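Local coordinates for insecticidal protein (PDB 7ML9) that is active against the western corn rootworm, probably by assembling into beta-barrel pores in membranes, as in the epsilon-toxin and MTX2 family, at residues A[92-97]-A[218-223]; A[214-219]-A[270-275]. One frame throughout, in Å; residues are numbered along the deposited sequence.

Contact 1 (A[92-97]-A[218-223]); sequences WATLEG and NLYANV
The indole of Trp92 lies over the strand facing it because CG sits between the backbone N and the carbonyl carbon (chi1 69°). Tyr220 CB presses on the indole face as a CH-pi contact, 3.5 Å from the centroid of the Trp92 six-membered ring. Beyond CB the phenol ring runs nearly parallel to the indole, their planes 26° apart, but is slid away so that they barely overlap; Trp92 NE1 comes to 3.2 Å of Tyr220 CD2. Below, Trp92 and Tyr220 form one antiparallel hydrogen-bonded pair, with Tyr220 N to Trp92 O at 2.9 Å, and Thr94 and Asn218 form the next. On the reverse face Ala93 CB touches Leu219 CD2 at 3.7 Å, and Met156 and Phe173 continue that apolar side. The outer end is looser and wetter: Thr94 OG1 stands at the edge of the Tyr220 ring, and a water joins it to Tyr220 OH, 2.9 Å from each. Past the last bridge the Glu96 CG methylene lies against the Asn218 amide, and the Glu96 side chain comes about 3 Å from a bound samarium ion. The chemistry implies an amphipathic strand pair: apolar on the Ala93 side, mixed aromatic and polar on the other, with a water bridge and an acid beside a metal ion.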
loop_
_atom_site.group_PDB
_atom_site.type_symbol
_atom_site.label_atom_id
_atom_site.label_comp_id
_atom_site.label_asym_id
_atom_site.label_seq_id
_atom_site.Cartn_x
_atom_site.Cartn_y
_atom_site.Cartn_z
ATOM N N TRP A 92 -8.005 -2.670 -7.041
ATOM C CA TRP A 92 -7.694 -1.342 -6.528
ATOM C C TRP A 92 -6.947 -1.486 -5.209
ATOM O O TRP A 92 -6.853 -2.575 -4.636
ATOM C CB TRP A 92 -8.962 -0.482 -6.384
ATOM C CG TRP A 92 -9.945 -0.890 -5.309
ATOM C CD1 TRP A 92 -10.085 -0.326 -4.068
ATOM C CD2 TRP A 92 -10.957 -1.910 -5.399
ATOM N NE1 TRP A 92 -11.107 -0.940 -3.375
ATOM C CE2 TRP A 92 -11.658 -1.914 -4.170
ATOM C CE3 TRP A 92 -11.332 -2.819 -6.395
ATOM C CZ2 TRP A 92 -12.707 -2.804 -3.907
ATOM C CZ3 TRP A 92 -12.373 -3.698 -6.133
ATOM C CH2 TRP A 92 -13.044 -3.686 -4.900
ATOM N N ALA A 93 -6.397 -0.372 -4.733
ATOM C CA ALA A 93 -5.623 -0.376 -3.501
ATOM C C ALA A 93 -5.875 0.929 -2.774
ATOM O O ALA A 93 -5.953 1.990 -3.401
ATOM C CB ALA A 93 -4.130 -0.569 -3.773
ATOM N N THR A 94 -6.062 0.843 -1.465
ATOM C CA THR A 94 -6.411 2.006 -0.670
ATOM C C THR A 94 -5.517 2.066 0.556
ATOM O O THR A 94 -5.033 1.044 1.055
ATOM C CB THR A 94 -7.894 2.006 -0.241
ATOM O OG1 THR A 94 -8.119 0.987 0.740
ATOM C CG2 THR A 94 -8.789 1.750 -1.435
ATOM N N LEU A 95 -5.303 3.289 1.026
ATOM C CA LEU A 95 -4.522 3.509 2.228
ATOM C C LEU A 95 -5.233 2.891 3.420
ATOM O O LEU A 95 -6.450 3.019 3.574
ATOM C CB LEU A 95 -4.314 5.008 2.444
ATOM C CG LEU A 95 -3.415 5.372 3.616
ATOM C CD1 LEU A 95 -1.993 4.943 3.326
ATOM C CD2 LEU A 95 -3.505 6.866 3.865
ATOM N N GLU A 96 -4.469 2.205 4.261
ATOM C CA GLU A 96 -5.017 1.446 5.377
ATOM C C GLU A 96 -4.527 2.045 6.689
ATOM O O GLU A 96 -3.327 2.000 6.989
ATOM C CB GLU A 96 -4.625 -0.021 5.263
ATOM C CG GLU A 96 -5.521 -0.917 6.073
ATOM C CD GLU A 96 -4.932 -1.236 7.402
ATOM O OE1 GLU A 96 -5.551 -0.877 8.423
ATOM O OE2 GLU A 96 -3.846 -1.849 7.414
ATOM N N GLY A 97 -5.456 2.586 7.475
ATOM C CA GLY A 97 -5.093 3.163 8.756
ATOM C C GLY A 97 -4.429 4.525 8.609
ATOM O O GLY A 97 -4.619 5.243 7.622
ATOM N N ASN A 218 -4.431 -1.697 1.760
ATOM C CA ASN A 218 -5.329 -2.799 1.430
ATOM C C ASN A 218 -5.358 -2.995 -0.082
ATOM O O ASN A 218 -5.505 -2.028 -0.839
ATOM C CB ASN A 218 -6.741 -2.531 1.936
ATOM C CG ASN A 218 -6.818 -2.461 3.431
ATOM O OD1 ASN A 218 -7.518 -1.614 3.976
ATOM N ND2 ASN A 218 -6.086 -3.331 4.108
ATOM N N LEU A 219 -5.212 -4.237 -0.515
ATOM C CA LEU A 219 -5.299 -4.622 -1.920
ATOM C C LEU A 219 -6.612 -5.374 -2.122
ATOM O O LEU A 219 -6.948 -6.254 -1.321
ATOM C CB LEU A 219 -4.113 -5.504 -2.307
ATOM C CG LEU A 219 -2.743 -4.972 -1.848
ATOM C CD1 LEU A 219 -1.652 -5.944 -2.245
ATOM C CD2 LEU A 219 -2.489 -3.612 -2.447
ATOM N N TYR A 220 -7.371 -5.003 -3.156
ATOM C CA TYR A 220 -8.712 -5.553 -3.367
ATOM C C TYR A 220 -8.849 -6.012 -4.806
ATOM O O TYR A 220 -8.376 -5.346 -5.730
ATOM C CB TYR A 220 -9.829 -4.523 -3.087
ATOM C CG TYR A 220 -9.935 -4.055 -1.659
ATOM C CD1 TYR A 220 -10.449 -4.878 -0.672
ATOM C CD2 TYR A 220 -9.523 -2.774 -1.293
ATOM C CE1 TYR A 220 -10.562 -4.450 0.638
ATOM C CE2 TYR A 220 -9.629 -2.339 0.015
ATOM C CZ TYR A 220 -10.150 -3.177 0.976
ATOM O OH TYR A 220 -10.246 -2.752 2.281
ATOM N N ALA A 221 -9.507 -7.144 -5.010
ATOM C CA ALA A 221 -9.903 -7.529 -6.355
ATOM C C ALA A 221 -11.358 -7.967 -6.308
ATOM O O ALA A 221 -11.766 -8.681 -5.383
ATOM C CB ALA A 221 -8.998 -8.642 -6.900
ATOM N N ASN A 222 -12.139 -7.514 -7.278
ATOM C CA ASN A 222 -13.518 -7.947 -7.453
ATOM C C ASN A 222 -13.502 -9.024 -8.527
ATOM O O ASN A 222 -13.060 -8.765 -9.655
ATOM C CB ASN A 222 -14.403 -6.765 -7.852
ATOM C CG ASN A 222 -15.864 -7.149 -8.050
ATOM O OD1 ASN A 222 -16.195 -8.039 -8.837
ATOM N ND2 ASN A 222 -16.748 -6.452 -7.352
ATOM N N VAL A 223 -13.944 -10.235 -8.175
ATOM C CA VAL A 223 -13.877 -11.365 -9.097
ATOM C C VAL A 223 -15.259 -11.990 -9.249
ATOM O O VAL A 223 -16.063 -12.012 -8.311
ATOM C CB VAL A 223 -12.843 -12.431 -8.657
ATOM C CG1 VAL A 223 -11.484 -11.791 -8.365
ATOM C CG2 VAL A 223 -13.316 -13.167 -7.446
HETATM O O HOH W 1 -10.127 0.085 2.556
#

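Contact 2 (A[214-219]-A[270-275]); sequences SGEANL and KGQGTF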
loop_
_atom_site.group_PDB
_atom_site.type_symbol
_atom_site.label_atom_id
_atom_site.label_comp_id
_atom_site.label_asym_id
_atom_site.label_seq_id
_atom_site.Cartn_x
_atom_site.Cartn_y
_atom_site.Cartn_z
ATOM N N SER A 214 5.782 5.718 6.492
ATOM C CA SER A 214 5.564 4.312 6.179
ATOM C C SER A 214 4.152 3.943 6.602
ATOM O O SER A 214 3.559 4.584 7.479
ATOM C CB SER A 214 6.586 3.402 6.856
ATOM O OG SER A 214 6.519 3.524 8.258
ATOM N N GLY A 215 3.611 2.924 5.956
ATOM C CA GLY A 215 2.259 2.542 6.274
ATOM C C GLY A 215 1.857 1.259 5.597
ATOM O O GLY A 215 2.697 0.471 5.161
ATOM N N GLU A 216 0.550 1.081 5.511
ATOM C CA GLU A 216 -0.054 -0.152 5.044
ATOM C C GLU A 216 -1.068 0.176 3.969
ATOM O O GLU A 216 -1.667 1.256 3.958
ATOM C CB GLU A 216 -0.746 -0.897 6.180
ATOM C CG GLU A 216 0.153 -1.252 7.333
ATOM C CD GLU A 216 0.566 -2.702 7.304
ATOM O OE1 GLU A 216 0.177 -3.402 6.337
ATOM O OE2 GLU A 216 1.264 -3.144 8.249
ATOM N N ALA A 217 -1.266 -0.782 3.078
ATOM C CA ALA A 217 -2.242 -0.675 2.015
ATOM C C ALA A 217 -3.145 -1.901 2.052
ATOM O O ALA A 217 -2.682 -3.002 2.356
ATOM C CB ALA A 217 -1.554 -0.580 0.659
ATOM N N ASN A 218 -4.431 -1.697 1.760
ATOM C CA ASN A 218 -5.329 -2.799 1.430
ATOM C C ASN A 218 -5.358 -2.995 -0.082
ATOM O O ASN A 218 -5.505 -2.028 -0.839
ATOM C CB ASN A 218 -6.741 -2.531 1.936
ATOM C CG ASN A 218 -6.818 -2.461 3.431
ATOM O OD1 ASN A 218 -7.518 -1.614 3.976
ATOM N ND2 ASN A 218 -6.086 -3.331 4.108
ATOM N N LEU A 219 -5.212 -4.237 -0.515
ATOM C CA LEU A 219 -5.299 -4.622 -1.920
ATOM C C LEU A 219 -6.612 -5.374 -2.122
ATOM O O LEU A 219 -6.948 -6.254 -1.321
ATOM C CB LEU A 219 -4.113 -5.504 -2.307
ATOM C CG LEU A 219 -2.743 -4.972 -1.848
ATOM C CD1 LEU A 219 -1.652 -5.944 -2.245
ATOM C CD2 LEU A 219 -2.489 -3.612 -2.447
ATOM N N LYS A 270 -9.380 -9.649 -0.442
ATOM C CA LYS A 270 -8.522 -8.618 0.137
ATOM C C LYS A 270 -7.134 -9.174 0.396
ATOM O O LYS A 270 -6.999 -10.268 0.953
ATOM C CB LYS A 270 -9.108 -8.077 1.440
ATOM C CG LYS A 270 -8.331 -6.891 2.018
ATOM C CD LYS A 270 -8.772 -6.565 3.438
ATOM C CE LYS A 270 -7.765 -7.104 4.446
ATOM N NZ LYS A 270 -6.497 -6.314 4.449
ATOM N N GLY A 271 -6.107 -8.421 -0.019
ATOM C CA GLY A 271 -4.733 -8.667 0.374
ATOM C C GLY A 271 -4.148 -7.427 1.041
ATOM O O GLY A 271 -4.899 -6.507 1.400
ATOM N N GLN A 272 -2.829 -7.377 1.197
ATOM C CA GLN A 272 -2.193 -6.322 1.980
ATOM C C GLN A 272 -0.812 -6.004 1.427
ATOM O O GLN A 272 -0.106 -6.882 0.924
ATOM C CB GLN A 272 -2.029 -6.717 3.452
ATOM C CG GLN A 272 -3.073 -6.155 4.382
ATOM C CD GLN A 272 -2.955 -6.736 5.780
ATOM O OE1 GLN A 272 -3.943 -7.208 6.360
ATOM N NE2 GLN A 272 -1.738 -6.702 6.332
ATOM N N GLY A 273 -0.403 -4.742 1.600
ATOM C CA GLY A 273 0.963 -4.350 1.320
ATOM C C GLY A 273 1.456 -3.327 2.331
ATOM O O GLY A 273 0.698 -2.839 3.179
ATOM N N THR A 274 2.755 -3.037 2.247
ATOM C CA THR A 274 3.381 -1.972 3.019
ATOM C C THR A 274 4.017 -0.983 2.052
ATOM O O THR A 274 4.215 -1.284 0.874
ATOM C CB THR A 274 4.457 -2.503 3.989
ATOM O OG1 THR A 274 5.425 -3.283 3.270
ATOM C CG2 THR A 274 3.840 -3.343 5.092
ATOM N N PHE A 275 4.318 0.216 2.548
ATOM C CA PHE A 275 5.021 1.191 1.717
ATOM C C PHE A 275 5.862 2.098 2.602
ATOM O O PHE A 275 5.642 2.206 3.811
ATOM C CB PHE A 275 4.060 2.044 0.881
ATOM C CG PHE A 275 3.234 2.993 1.706
ATOM C CD1 PHE A 275 2.027 2.580 2.250
ATOM C CD2 PHE A 275 3.670 4.293 1.951
ATOM C CE1 PHE A 275 1.263 3.443 3.020
ATOM C CE2 PHE A 275 2.917 5.161 2.721
ATOM C CZ PHE A 275 1.705 4.739 3.255
HETATM O O HOH W 2 1.096 -5.819 5.891
#
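Six backbone hydrogen bonds tie 214-219 to 270-275 as antiparallel strands, their axes at 154°, with each donor lying above the plane of the carbonyl it meets. At one end Phe275, with CG in the crowded position between its backbone N and carbonyl carbon (chi1 69°), folds its ring back across Gly215. Gly215 N stands 3.7 Å above the centre of the Phe275 ring, and Phe275 CE1 reaches Gly215 C at 3.4 Å; with no side chain on Gly215, the aromatic face can lie flat on the peptide. This is the cross-strand arrangement known as aromatic rescue of glycine, here set between two of the long strands of an elongated ETX/MTX2-type beta protein. Along the same face Gly273 and Gly271 stand opposite Ala217 and Leu219, and Leu219 CD1 lies 3.6 Å from Gln272 O. The other face is polar. Lys270 NZ makes weak hydrogen bonds to Gln272 OE1 and Gly271 O beside Asn218. Glu216 bends at chi2 so that OE1 accepts a hydrogen bond from a water at 2.6 Å, and the same water accepts from Gln272 NE2 at 3.0 Å. Glu216 OE1 also lies 3.2 Å from Gly273 O, a crowding of two acceptors that may raise the carboxylate's proton affinity, although a samarium ion about 4 Å from the side chain would probably work against this.

In the fold
Both contacts hang on strand 201-229, which strand 86-115 flanks along one edge and strand 266-289 along the other, making three neighbours in one sheet; a probable hydrogen bond from Glu96 N to Glu216 O continues the pairing of contact 1 alongside contact 2. Each is partly buried, contact 2 more deeply, with half of its touching residues in the interior. The interior face is shared: Leu95 meets Phe275, and Met156 touches both Ala93 and Phe275. Outward, the chemistry differs, for contact 1 sets two aromatic rings together whereas contact 2 carries mostly charged and amide groups. In contact 1 the aromatic ring meets another side chain; in contact 2 it meets glycine backbone.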